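Local coordinates for protein sucrose 6(F)-phosphate phosphorylase (Thermoanaerobacterium thermosaccharolyticum DSM 571, PDB 6S9V) that is a phosphorylase built on the closed eight-stranded parallel barrel of the alpha-amylase family, at residues 79-84 and 197-202. Sequence-based numbering, arbitrary orientation.
Sequences GTWYDI and FKTFSN
W81 reaches F200 and T199 through a first torsion of -97°, displaced from the staggered minima, while F200 carries its CG beside the backbone N (chi1 -76°), which swings a ring whose CB starts away from helix 81-88 back against the indole. The two aromatic planes meet at 56° with W81 six-membered ring and F200 ring centroids 5.7 Å apart, an oblique pair. The closest approach is W81 CH2 to F200 CD1 at 3.5 Å; F200 CE1 lies in the indole plane, at its edge, 3.7 Å from W81 CH2. T199 adds its methyl: CG2 sits 3.8 Å from W81 CZ2, and the two side chains cross nearly at right angles. Its hydroxyl is engaged by E195 O, within its own helix.

At the start of helix 81-88, T80 and D83 form a capping box. T80 N donates to D83 OD2 at 2.9 Å, whereas the return bond from D83 N to T80 OG1 is weak. In the (beta/alpha)8 (TIM) barrel, helix 81-88 leads into strand 92-97 and helix 187-202 into strand 207-210; L95 of the former strand touches both W81 and F200. W81 also stacks on F203 and donates NE1 to the backbone Y71 O.

With no hydrogen bond across the interface and 133 Å² buried, these adjacent barrel helices meet here through apolar van der Waals contact.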
ATOM      1  N   GLY A  79      14.149  -8.267  14.518  1.00 22.82           N
ATOM      2  CA  GLY A  79      13.945  -7.972  15.922  1.00 23.88           C
ATOM      3  C   GLY A  79      12.906  -8.915  16.523  1.00 24.06           C
ATOM      4  O   GLY A  79      12.834 -10.090  16.162  1.00 22.47           O
ATOM      5  N   THR A  80      12.113  -8.368  17.444  1.00 23.52           N
ATOM      6  CA  THR A  80      11.136  -9.149  18.178  1.00 21.93           C
ATOM      7  C   THR A  80       9.819  -8.392  18.233  1.00 22.04           C
ATOM      8  O   THR A  80       9.743  -7.199  17.930  1.00 21.80           O
ATOM      9  CB  THR A  80      11.592  -9.452  19.608  1.00 22.42           C
ATOM     10  OG1 THR A  80      11.487  -8.257  20.393  1.00 21.87           O
ATOM     11  CG2 THR A  80      13.023  -9.958  19.627  1.00 25.06           C
ATOM     12  N   TRP A  81       8.772  -9.110  18.635  1.00 22.16           N
ATOM     13  CA  TRP A  81       7.472  -8.481  18.820  1.00 22.07           C
ATOM     14  C   TRP A  81       7.540  -7.340  19.828  1.00 22.58           C
ATOM     15  O   TRP A  81       6.735  -6.405  19.762  1.00 22.40           O
ATOM     16  CB  TRP A  81       6.459  -9.529  19.264  1.00 22.29           C
ATOM     17  CG  TRP A  81       5.622 -10.091  18.159  1.00 20.60           C
ATOM     18  CD1 TRP A  81       5.535 -11.395  17.780  1.00 20.22           C
ATOM     19  CD2 TRP A  81       4.749  -9.360  17.294  1.00 20.16           C
ATOM     20  NE1 TRP A  81       4.650 -11.529  16.740  1.00 19.81           N
ATOM     21  CE2 TRP A  81       4.161 -10.289  16.414  1.00 20.07           C
ATOM     22  CE3 TRP A  81       4.411  -8.010  17.175  1.00 20.22           C
ATOM     23  CZ2 TRP A  81       3.249  -9.915  15.438  1.00 20.39           C
ATOM     24  CZ3 TRP A  81       3.492  -7.636  16.216  1.00 19.88           C
ATOM     25  CH2 TRP A  81       2.935  -8.584  15.344  1.00 21.19           C
ATOM     26  N   TYR A  82       8.472  -7.404  20.783  1.00 24.93           N
ATOM     27  CA  TYR A  82       8.599  -6.321  21.760  1.00 30.14           C
ATOM     28  C   TYR A  82       9.163  -5.049  21.136  1.00 25.36           C
ATOM     29  O   TYR A  82       8.884  -3.946  21.624  1.00 24.98           O
ATOM     30  CB  TYR A  82       9.438  -6.793  22.938  1.00 41.58           C
ATOM     31  CG  TYR A  82       8.726  -7.896  23.669  1.00 55.46           C
ATOM     32  CD1 TYR A  82       7.738  -7.606  24.600  1.00 63.43           C
ATOM     33  CD2 TYR A  82       8.995  -9.228  23.390  1.00 61.18           C
ATOM     34  CE1 TYR A  82       7.064  -8.612  25.257  1.00 68.74           C
ATOM     35  CE2 TYR A  82       8.326 -10.239  24.042  1.00 66.09           C
ATOM     36  CZ  TYR A  82       7.360  -9.926  24.973  1.00 71.39           C
ATOM     37  OH  TYR A  82       6.691 -10.932  25.626  1.00 77.51           O
ATOM     38  N   ASP A  83       9.959  -5.168  20.070  1.00 22.30           N
ATOM     39  CA  ASP A  83      10.360  -3.981  19.316  1.00 22.69           C
ATOM     40  C   ASP A  83       9.148  -3.276  18.718  1.00 23.58           C
ATOM     41  O   ASP A  83       9.097  -2.036  18.666  1.00 24.39           O
ATOM     42  CB  ASP A  83      11.350  -4.367  18.217  1.00 23.19           C
ATOM     43  CG  ASP A  83      12.664  -4.896  18.772  1.00 26.88           C
ATOM     44  OD1 ASP A  83      13.099  -4.418  19.842  1.00 28.72           O
ATOM     45  OD2 ASP A  83      13.245  -5.803  18.149  1.00 26.67           O
ATOM     46  N   ILE A  84       8.170  -4.050  18.233  1.00 22.07           N
ATOM     47  CA  ILE A  84       6.937  -3.475  17.698  1.00 22.84           C
ATOM     48  C   ILE A  84       6.127  -2.824  18.813  1.00 22.56           C
ATOM     49  O   ILE A  84       5.586  -1.720  18.664  1.00 20.43           O
ATOM     50  CB  ILE A  84       6.112  -4.564  16.984  1.00 25.62           C
ATOM     51  CG1 ILE A  84       6.920  -5.232  15.869  1.00 29.98           C
ATOM     52  CG2 ILE A  84       4.804  -3.992  16.434  1.00 24.02           C
ATOM     53  CD1 ILE A  84       7.096  -4.405  14.655  1.00 30.68           C
ATOM     54  N   PHE A 197      -5.008 -11.577  14.419  1.00 21.60           N
ATOM     55  CA  PHE A 197      -5.581 -10.371  15.017  1.00 23.19           C
ATOM     56  C   PHE A 197      -5.275 -10.303  16.512  1.00 23.68           C
ATOM     57  O   PHE A 197      -4.915  -9.240  17.041  1.00 23.10           O
ATOM     58  CB  PHE A 197      -7.099 -10.326  14.793  1.00 25.91           C
ATOM     59  CG  PHE A 197      -7.516  -9.953  13.387  1.00 27.04           C
ATOM     60  CD1 PHE A 197      -6.806  -9.028  12.643  1.00 25.98           C
ATOM     61  CD2 PHE A 197      -8.648 -10.524  12.824  1.00 29.29           C
ATOM     62  CE1 PHE A 197      -7.205  -8.690  11.351  1.00 26.46           C
ATOM     63  CE2 PHE A 197      -9.052 -10.193  11.540  1.00 27.72           C
ATOM     64  CZ  PHE A 197      -8.336  -9.272  10.807  1.00 25.19           C
ATOM     65  N   LYS A 198      -5.438 -11.423  17.214  1.00 25.80           N
ATOM     66  CA  LYS A 198      -5.157 -11.454  18.646  1.00 27.10           C
ATOM     67  C   LYS A 198      -3.692 -11.156  18.934  1.00 25.02           C
ATOM     68  O   LYS A 198      -3.372 -10.386  19.850  1.00 23.48           O
ATOM     69  CB  LYS A 198      -5.547 -12.823  19.201  1.00 29.42           C
ATOM     70  CG  LYS A 198      -5.367 -12.981  20.686  1.00 37.41           C
ATOM     71  CD  LYS A 198      -6.107 -14.213  21.182  1.00 47.45           C
ATOM     72  CE  LYS A 198      -6.078 -14.304  22.697  1.00 56.07           C
ATOM     73  NZ  LYS A 198      -4.762 -14.828  23.163  1.00 59.23           N
ATOM     74  N   THR A 199      -2.789 -11.762  18.166  1.00 23.88           N
ATOM     75  CA  THR A 199      -1.360 -11.500  18.326  1.00 25.48           C
ATOM     76  C   THR A 199      -1.039 -10.036  18.056  1.00 25.46           C
ATOM     77  O   THR A 199      -0.367  -9.376  18.860  1.00 28.12           O
ATOM     78  CB  THR A 199      -0.574 -12.417  17.392  1.00 26.74           C
ATOM     79  OG1 THR A 199      -0.824 -13.783  17.758  1.00 29.27           O
ATOM     80  CG2 THR A 199       0.922 -12.123  17.470  1.00 26.03           C
ATOM     81  N   PHE A 200      -1.523  -9.510  16.926  1.00 22.25           N
ATOM     82  CA  PHE A 200      -1.302  -8.107  16.591  1.00 21.23           C
ATOM     83  C   PHE A 200      -1.794  -7.200  17.711  1.00 22.91           C
ATOM     84  O   PHE A 200      -1.082  -6.297  18.159  1.00 23.26           O
ATOM     85  CB  PHE A 200      -2.020  -7.743  15.287  1.00 20.08           C
ATOM     86  CG  PHE A 200      -1.338  -8.251  14.017  1.00 20.09           C
ATOM     87  CD1 PHE A 200      -0.267  -9.117  14.077  1.00 21.02           C
ATOM     88  CD2 PHE A 200      -1.784  -7.838  12.764  1.00 20.66           C
ATOM     89  CE1 PHE A 200       0.340  -9.567  12.924  1.00 21.49           C
ATOM     90  CE2 PHE A 200      -1.164  -8.285  11.594  1.00 20.93           C
ATOM     91  CZ  PHE A 200      -0.108  -9.144  11.680  1.00 20.50           C
ATOM     92  N   SER A 201      -3.032  -7.417  18.156  1.00 23.20           N
ATOM     93  CA  SER A 201      -3.610  -6.575  19.196  1.00 25.51           C
ATOM     94  C   SER A 201      -2.798  -6.652  20.479  1.00 25.64           C
ATOM     95  O   SER A 201      -2.681  -5.662  21.213  1.00 25.73           O
ATOM     96  CB  SER A 201      -5.056  -7.003  19.457  1.00 30.55           C
ATOM     97  OG  SER A 201      -5.619  -6.253  20.509  1.00 38.27           O
ATOM     98  N   ASN A 202      -2.266  -7.837  20.788  1.00 25.43           N
ATOM     99  CA  ASN A 202      -1.491  -8.017  22.006  1.00 28.57           C
ATOM    100  C   ASN A 202      -0.266  -7.108  22.037  1.00 27.77           C
ATOM    101  O   ASN A 202       0.197  -6.730  23.119  1.00 27.89           O
ATOM    102  CB  ASN A 202      -1.073  -9.485  22.126  1.00 34.43           C
ATOM    103  CG  ASN A 202      -0.308  -9.770  23.397  1.00 46.03           C
ATOM    104  OD1 ASN A 202       0.922  -9.862  23.388  1.00 53.24           O
ATOM    105  ND2 ASN A 202      -1.029  -9.917  24.501  1.00 49.09           N
TER